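Chemotaxis operon protein (CheX) (Borrelia burgdorferi, PDB 3HZH) probably removes the phosphoryl group from the phosphorylated response regulator CheY in the chemotaxis pathway. Local coordinates at residues 83-88 and 102-107; 25-30 and 109-114. All coordinates share one frame; numbering follows the deposited sequence.

Contact 1: 83-88 and 102-107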
ATOM      1  N   LYS B  83       9.947  11.555  -6.482  1.00 29.34           N
ATOM      2  CA  LYS B  83      10.943  10.525  -6.231  1.00 30.83           C
ATOM      3  C   LYS B  83      10.366   9.112  -6.344  1.00 29.42           C
ATOM      4  O   LYS B  83      11.010   8.228  -6.906  1.00 29.21           O
ATOM      5  CB  LYS B  83      11.556  10.716  -4.835  1.00 34.21           C
ATOM      6  CG  LYS B  83      12.349  12.002  -4.664  1.00 40.54           C
ATOM      7  CD  LYS B  83      13.603  11.986  -5.523  1.00 46.04           C
ATOM      8  CE  LYS B  83      14.441  13.238  -5.312  1.00 48.25           C
ATOM      9  NZ  LYS B  83      15.753  13.152  -6.025  1.00 50.88           N
ATOM     10  N   LEU B  84       9.157   8.908  -5.820  1.00 26.66           N
ATOM     11  CA  LEU B  84       8.527   7.591  -5.842  1.00 26.03           C
ATOM     12  C   LEU B  84       8.012   7.110  -7.203  1.00 26.41           C
ATOM     13  O   LEU B  84       7.907   5.904  -7.458  1.00 26.43           O
ATOM     14  CB  LEU B  84       7.411   7.494  -4.805  1.00 26.85           C
ATOM     15  CG  LEU B  84       7.866   7.762  -3.367  1.00 28.94           C
ATOM     16  CD1 LEU B  84       6.772   7.352  -2.396  1.00 29.24           C
ATOM     17  CD2 LEU B  84       9.129   6.981  -3.072  1.00 30.11           C
ATOM     18  N   ASN B  85       7.705   8.046  -8.081  1.00 24.05           N
ATOM     19  CA  ASN B  85       7.217   7.710  -9.403  1.00 25.36           C
ATOM     20  C   ASN B  85       8.325   7.862 -10.442  1.00 26.35           C
ATOM     21  O   ASN B  85       8.110   7.624 -11.640  1.00 24.58           O
ATOM     22  CB  ASN B  85       6.043   8.626  -9.737  1.00 21.08           C
ATOM     23  CG  ASN B  85       4.778   8.218  -9.043  1.00 26.96           C
ATOM     24  OD1 ASN B  85       4.071   7.316  -9.507  1.00 21.80           O
ATOM     25  ND2 ASN B  85       4.488   8.856  -7.913  1.00 21.17           N
ATOM     26  N   PHE B  86       9.498   8.285  -9.982  1.00 26.48           N
ATOM     27  CA  PHE B  86      10.643   8.510 -10.858  1.00 28.86           C
ATOM     28  C   PHE B  86      10.297   9.384 -12.065  1.00 30.07           C
ATOM     29  O   PHE B  86      10.586   9.039 -13.210  1.00 28.55           O
ATOM     30  CB  PHE B  86      11.240   7.181 -11.321  1.00 29.86           C
ATOM     31  CG  PHE B  86      11.685   6.300 -10.193  1.00 32.69           C
ATOM     32  CD1 PHE B  86      10.787   5.457  -9.553  1.00 34.09           C
ATOM     33  CD2 PHE B  86      12.996   6.350  -9.737  1.00 35.33           C
ATOM     34  CE1 PHE B  86      11.193   4.676  -8.475  1.00 36.61           C
ATOM     35  CE2 PHE B  86      13.407   5.577  -8.651  1.00 36.29           C
ATOM     36  CZ  PHE B  86      12.505   4.738  -8.019  1.00 35.31           C
ATOM     37  N   GLU B  87       9.659  10.514 -11.797  1.00 30.73           N
ATOM     38  CA  GLU B  87       9.306  11.476 -12.834  1.00 34.34           C
ATOM     39  C   GLU B  87       8.907  12.749 -12.113  1.00 34.81           C
ATOM     40  O   GLU B  87       8.319  12.718 -11.031  1.00 31.93           O
ATOM     41  CB  GLU B  87       8.167  10.988 -13.757  1.00 37.88           C
ATOM     42  CG  GLU B  87       6.732  11.134 -13.260  1.00 43.35           C
ATOM     43  CD  GLU B  87       5.713  10.836 -14.339  1.00 45.24           C
ATOM     44  OE1 GLU B  87       5.721   9.712 -14.887  1.00 47.57           O
ATOM     45  OE2 GLU B  87       4.907  11.737 -14.653  1.00 45.89           O
ATOM     46  N   GLU B  88       9.256  13.869 -12.722  1.00 37.11           N
ATOM     47  CA  GLU B  88       8.994  15.175 -12.154  1.00 38.73           C
ATOM     48  C   GLU B  88       7.550  15.659 -12.120  1.00 36.54           C
ATOM     49  O   GLU B  88       6.858  15.675 -13.139  1.00 35.56           O
ATOM     50  CB  GLU B  88       9.844  16.220 -12.882  1.00 45.18           C
ATOM     51  CG  GLU B  88       9.454  17.653 -12.563  1.00 56.12           C
ATOM     52  CD  GLU B  88      10.302  18.674 -13.290  1.00 61.71           C
ATOM     53  OE1 GLU B  88      10.427  18.579 -14.531  1.00 63.89           O
ATOM     54  OE2 GLU B  88      10.833  19.585 -12.619  1.00 65.19           O
ATOM     55  N   ALA B 102      -1.746  12.429  -4.544  1.00 25.06           N
ATOM     56  CA  ALA B 102      -2.622  11.914  -3.499  1.00 24.23           C
ATOM     57  C   ALA B 102      -2.491  10.402  -3.356  1.00 23.92           C
ATOM     58  O   ALA B 102      -2.267   9.890  -2.260  1.00 25.23           O
ATOM     59  CB  ALA B 102      -4.077  12.274  -3.805  1.00 23.74           C
ATOM     60  N   ALA B 103      -2.623   9.694  -4.472  1.00 21.81           N
ATOM     61  CA  ALA B 103      -2.542   8.231  -4.477  1.00 22.88           C
ATOM     62  C   ALA B 103      -1.208   7.688  -3.983  1.00 21.44           C
ATOM     63  O   ALA B 103      -1.154   6.615  -3.373  1.00 20.24           O
ATOM     64  CB  ALA B 103      -2.823   7.703  -5.875  1.00 22.63           C
ATOM     65  N   THR B 104      -0.132   8.419  -4.265  1.00 20.24           N
ATOM     66  CA  THR B 104       1.193   8.000  -3.842  1.00 19.89           C
ATOM     67  C   THR B 104       1.395   8.215  -2.347  1.00 20.58           C
ATOM     68  O   THR B 104       1.839   7.313  -1.640  1.00 21.22           O
ATOM     69  CB  THR B 104       2.308   8.763  -4.606  1.00 21.04           C
ATOM     70  OG1 THR B 104       2.149   8.577  -6.022  1.00 20.41           O
ATOM     71  CG2 THR B 104       3.684   8.235  -4.194  1.00 20.81           C
ATOM     72  N   LEU B 105       1.081   9.407  -1.855  1.00 22.22           N
ATOM     73  CA  LEU B 105       1.256   9.682  -0.429  1.00 23.05           C
ATOM     74  C   LEU B 105       0.340   8.839   0.461  1.00 24.82           C
ATOM     75  O   LEU B 105       0.761   8.388   1.536  1.00 23.39           O
ATOM     76  CB  LEU B 105       1.043  11.171  -0.143  1.00 24.73           C
ATOM     77  CG  LEU B 105       1.962  12.123  -0.913  1.00 28.82           C
ATOM     78  CD1 LEU B 105       1.739  13.550  -0.426  1.00 30.64           C
ATOM     79  CD2 LEU B 105       3.412  11.709  -0.716  1.00 28.61           C
ATOM     80  N   THR B 106      -0.904   8.615   0.033  1.00 23.65           N
ATOM     81  CA  THR B 106      -1.806   7.791   0.837  1.00 24.04           C
ATOM     82  C   THR B 106      -1.281   6.359   0.883  1.00 24.00           C
ATOM     83  O   THR B 106      -1.438   5.676   1.890  1.00 24.29           O
ATOM     84  CB  THR B 106      -3.270   7.778   0.294  1.00 25.63           C
ATOM     85  OG1 THR B 106      -3.287   7.335  -1.072  1.00 25.02           O
ATOM     86  CG2 THR B 106      -3.895   9.165   0.402  1.00 27.11           C
ATOM     87  N   GLU B 107      -0.645   5.903  -0.195  1.00 22.30           N
ATOM     88  CA  GLU B 107      -0.105   4.544  -0.216  1.00 22.81           C
ATOM     89  C   GLU B 107       1.088   4.461   0.733  1.00 21.86           C
ATOM     90  O   GLU B 107       1.331   3.416   1.345  1.00 20.38           O
ATOM     91  CB  GLU B 107       0.324   4.124  -1.634  1.00 23.87           C
ATOM     92  CG  GLU B 107       0.991   2.756  -1.688  1.00 23.71           C
ATOM     93  CD  GLU B 107       0.027   1.591  -1.536  1.00 27.85           C
ATOM     94  OE1 GLU B 107      -0.979   1.733  -0.811  1.00 27.29           O
ATOM     95  OE2 GLU B 107       0.290   0.516  -2.121  1.00 25.49           O
TER
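Asn85 turns its ND2 to Thr104, whose OG1 lies in the plane of the amide. Asn85 ND2 donates to Thr104 OG1 at 3.0 Å. The bond is nearly straight, with an N-H...O angle of 163°. The two side chains reach this bond from opposite directions. The other flat group, the ring of Phe86, is met within its own segment: Lys83 O stands 3.7 Å above the centre of one face of the Phe86 ring.

A second bond from Asn85 ND2 goes to the carbonyl of Ala81, one turn back on its own helix, and Thr104 OG1 donates in turn to the carbonyl of Met100, so a short relay runs from Asn85 into the backbone of helix 97-118. Asn85 OD1 is bonded to a basic side chain of the chain of another protein, and aromatic packing from that protein reaches both Asn85 and Thr104. Bonds at both ends of the amide should thus fix its rotation. The threonine hydroxyl both accepts and donates.

Beside the polar bond is an apolar touch. A chi1 of -57° turns the Thr104 hydroxyl to Asn85 and its methyl to Leu84. Leu84 CD1 touches Thr104 CG2 at 3.7 Å, and Leu84 CB meets the same methyl, Thr104 CG2, at 3.8 Å. Leu84 also packs on Val108 and Leu32. The CA atoms of Leu84 and Thr104 are 7.6 Å apart.

The arrangement is a buried helix-helix contact with a bonded Asn-Thr pair, where the CheX domain meets the chain of another protein.

Contact 2: 25-30 and 109-114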
ATOM      1  N   SER B  25      10.258   5.003  10.089  1.00 25.40           N
ATOM      2  CA  SER B  25      11.602   5.213   9.570  1.00 26.58           C
ATOM      3  C   SER B  25      11.965   4.166   8.523  1.00 27.09           C
ATOM      4  O   SER B  25      12.491   4.491   7.459  1.00 27.25           O
ATOM      5  CB  SER B  25      12.608   5.175  10.721  1.00 25.90           C
ATOM      6  OG  SER B  25      12.659   3.896  11.326  1.00 30.10           O
ATOM      7  N   SER B  26      11.651   2.912   8.826  1.00 27.95           N
ATOM      8  CA  SER B  26      11.939   1.789   7.948  1.00 29.24           C
ATOM      9  C   SER B  26      11.270   1.910   6.576  1.00 29.96           C
ATOM     10  O   SER B  26      11.911   1.698   5.540  1.00 26.92           O
ATOM     11  CB  SER B  26      11.497   0.492   8.629  1.00 33.11           C
ATOM     12  OG  SER B  26      12.046  -0.640   7.986  1.00 40.72           O
ATOM     13  N   VAL B  27       9.983   2.248   6.560  1.00 27.84           N
ATOM     14  CA  VAL B  27       9.263   2.386   5.296  1.00 26.22           C
ATOM     15  C   VAL B  27       9.729   3.569   4.446  1.00 25.51           C
ATOM     16  O   VAL B  27       9.906   3.430   3.233  1.00 26.07           O
ATOM     17  CB  VAL B  27       7.738   2.513   5.515  1.00 25.60           C
ATOM     18  CG1 VAL B  27       7.037   2.731   4.179  1.00 25.56           C
ATOM     19  CG2 VAL B  27       7.199   1.259   6.171  1.00 26.03           C
ATOM     20  N   LEU B  28       9.914   4.734   5.064  1.00 26.05           N
ATOM     21  CA  LEU B  28      10.361   5.905   4.314  1.00 26.65           C
ATOM     22  C   LEU B  28      11.727   5.644   3.663  1.00 29.75           C
ATOM     23  O   LEU B  28      11.937   5.956   2.485  1.00 26.46           O
ATOM     24  CB  LEU B  28      10.435   7.138   5.228  1.00 25.51           C
ATOM     25  CG  LEU B  28       9.112   7.669   5.801  1.00 24.87           C
ATOM     26  CD1 LEU B  28       9.390   8.825   6.755  1.00 25.88           C
ATOM     27  CD2 LEU B  28       8.203   8.126   4.670  1.00 24.93           C
ATOM     28  N   ARG B  29      12.646   5.063   4.427  1.00 32.90           N
ATOM     29  CA  ARG B  29      13.976   4.763   3.909  1.00 38.15           C
ATOM     30  C   ARG B  29      13.946   3.741   2.783  1.00 38.10           C
ATOM     31  O   ARG B  29      14.768   3.783   1.869  1.00 35.65           O
ATOM     32  CB  ARG B  29      14.871   4.239   5.023  1.00 45.24           C
ATOM     33  CG  ARG B  29      15.115   5.234   6.118  1.00 54.73           C
ATOM     34  CD  ARG B  29      16.081   4.679   7.126  1.00 61.61           C
ATOM     35  NE  ARG B  29      16.389   5.671   8.140  1.00 64.27           N
ATOM     36  CZ  ARG B  29      17.280   5.496   9.109  1.00 67.21           C
ATOM     37  NH1 ARG B  29      17.965   4.363   9.203  1.00 67.90           N
ATOM     38  NH2 ARG B  29      17.466   6.457   9.999  1.00 67.80           N
ATOM     39  N   ASP B  30      12.993   2.821   2.851  1.00 39.09           N
ATOM     40  CA  ASP B  30      12.879   1.779   1.850  1.00 41.87           C
ATOM     41  C   ASP B  30      12.170   2.270   0.586  1.00 38.97           C
ATOM     42  O   ASP B  30      12.478   1.811  -0.511  1.00 37.32           O
ATOM     43  CB  ASP B  30      12.123   0.584   2.436  1.00 54.17           C
ATOM     44  CG  ASP B  30      12.748  -0.746   2.058  1.00 65.19           C
ATOM     45  OD1 ASP B  30      13.915  -0.979   2.441  1.00 71.82           O
ATOM     46  OD2 ASP B  30      12.076  -1.556   1.384  1.00 71.14           O
ATOM     47  N   GLY B 109       1.285   6.104   3.450  1.00 23.38           N
ATOM     48  CA  GLY B 109       0.630   6.027   4.750  1.00 24.72           C
ATOM     49  C   GLY B 109       0.144   4.617   5.030  1.00 24.77           C
ATOM     50  O   GLY B 109       0.343   4.074   6.122  1.00 24.30           O
ATOM     51  N   ASN B 110      -0.498   4.030   4.026  1.00 22.36           N
ATOM     52  CA  ASN B 110      -1.011   2.673   4.104  1.00 22.29           C
ATOM     53  C   ASN B 110       0.100   1.666   4.430  1.00 22.50           C
ATOM     54  O   ASN B 110      -0.093   0.733   5.228  1.00 21.55           O
ATOM     55  CB  ASN B 110      -1.664   2.296   2.769  1.00 22.46           C
ATOM     56  CG  ASN B 110      -2.089   0.845   2.726  1.00 24.39           C
ATOM     57  OD1 ASN B 110      -1.781   0.135   1.759  1.00 22.08           O
ATOM     58  ND2 ASN B 110      -2.808   0.399   3.741  1.00 23.96           N
ATOM     59  N   ILE B 111       1.266   1.855   3.824  1.00 20.94           N
ATOM     60  CA  ILE B 111       2.365   0.929   4.058  1.00 22.43           C
ATOM     61  C   ILE B 111       2.971   1.105   5.445  1.00 22.58           C
ATOM     62  O   ILE B 111       3.297   0.116   6.105  1.00 21.33           O
ATOM     63  CB  ILE B 111       3.422   1.057   2.935  1.00 25.02           C
ATOM     64  CG1 ILE B 111       2.741   0.729   1.594  1.00 22.95           C
ATOM     65  CG2 ILE B 111       4.593   0.094   3.181  1.00 23.11           C
ATOM     66  CD1 ILE B 111       3.591   0.996   0.359  1.00 23.59           C
ATOM     67  N   ILE B 112       3.113   2.351   5.899  1.00 22.38           N
ATOM     68  CA  ILE B 112       3.648   2.595   7.237  1.00 20.42           C
ATOM     69  C   ILE B 112       2.680   1.964   8.244  1.00 22.29           C
ATOM     70  O   ILE B 112       3.083   1.167   9.086  1.00 21.34           O
ATOM     71  CB  ILE B 112       3.768   4.106   7.546  1.00 21.89           C
ATOM     72  CG1 ILE B 112       4.864   4.736   6.671  1.00 21.01           C
ATOM     73  CG2 ILE B 112       4.049   4.312   9.028  1.00 19.45           C
ATOM     74  CD1 ILE B 112       4.999   6.262   6.823  1.00 20.50           C
ATOM     75  N   ALA B 113       1.401   2.307   8.124  1.00 21.41           N
ATOM     76  CA  ALA B 113       0.373   1.786   9.023  1.00 22.94           C
ATOM     77  C   ALA B 113       0.260   0.264   9.014  1.00 22.16           C
ATOM     78  O   ALA B 113       0.089  -0.350  10.066  1.00 21.20           O
ATOM     79  CB  ALA B 113      -0.979   2.397   8.685  1.00 22.34           C
ATOM     80  N   GLY B 114       0.349  -0.336   7.830  1.00 22.88           N
ATOM     81  CA  GLY B 114       0.249  -1.778   7.721  1.00 25.77           C
ATOM     82  C   GLY B 114       1.428  -2.476   8.370  1.00 29.15           C
ATOM     83  O   GLY B 114       1.254  -3.434   9.131  1.00 28.50           O
TER
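Val27 sets its branched side chain against two successive residues, Ile111 and Ile112. Val27 CG1 reaches the CG2 methyl of Ile111 at 3.7 Å. The same Val27 CG1 lies 3.9 Å from Ile112 CG1. Val27 CB is 3.8 Å from Ile112 CG1, so the valine stem also rests on the isoleucine chain. The other methyl, Val27 CG2, sits 3.9 Å from Ile112 CA and thus touches the helix backbone itself.

With chi1 at 177°, CG1 of Val27 faces the two isoleucine side chains, while CG2 lies mainly over the backbone at Ile112. Leu28 adds a looser touch at the side. Leu28 CD2 is 4.3 Å from Ile112 CD1, the far end of the isoleucine.

Two helices carry these groups. Their segments run roughly antiparallel, with 140° between directions and 9.3 Å between axes. The CA atoms of Val27 and Ile112 come within 5.9 Å.

In the next shell, Ile112 packs on Ile70 of strand 66-72, and Leu28 lies against Phe154 of strand 149-155 and Val108 of helix 97-118. Ile111 meets an apolar side chain of the chain of another protein, Asn110 packs on a modified side chain of that protein, and a magnesium ion lies about 8 Å from the Ile111 side chain. Glu107 and Asn110 fit the Glu-x-x-Asn signature of CheC-like phosphatases.

All the close side-chain pairs between the segments are apolar. The segments meet through dispersion and the burial of apolar surface, and no polar bond joins them.

Overall arrangement
From the N terminus, helix 17-31 comes first and supplies segment 25-30. The chain then forms strands 38-39, 54-62 and 66-72 before entering helix 74-85. A connection of 13 residues between segments leads to 102-107, where contact 1 closes a short loop between helices 74-85 and 97-118. The same helix continues to 109-114. There contact 2 returns to the first helix and closes a loop of 78 residues that contains the whole of contact 1. The two centres lie 13 Å apart. Helix 97-118 is the shared element: it packs on helix 74-85 through 102-107 and on helix 17-31 through 109-114, over the antiparallel sheet.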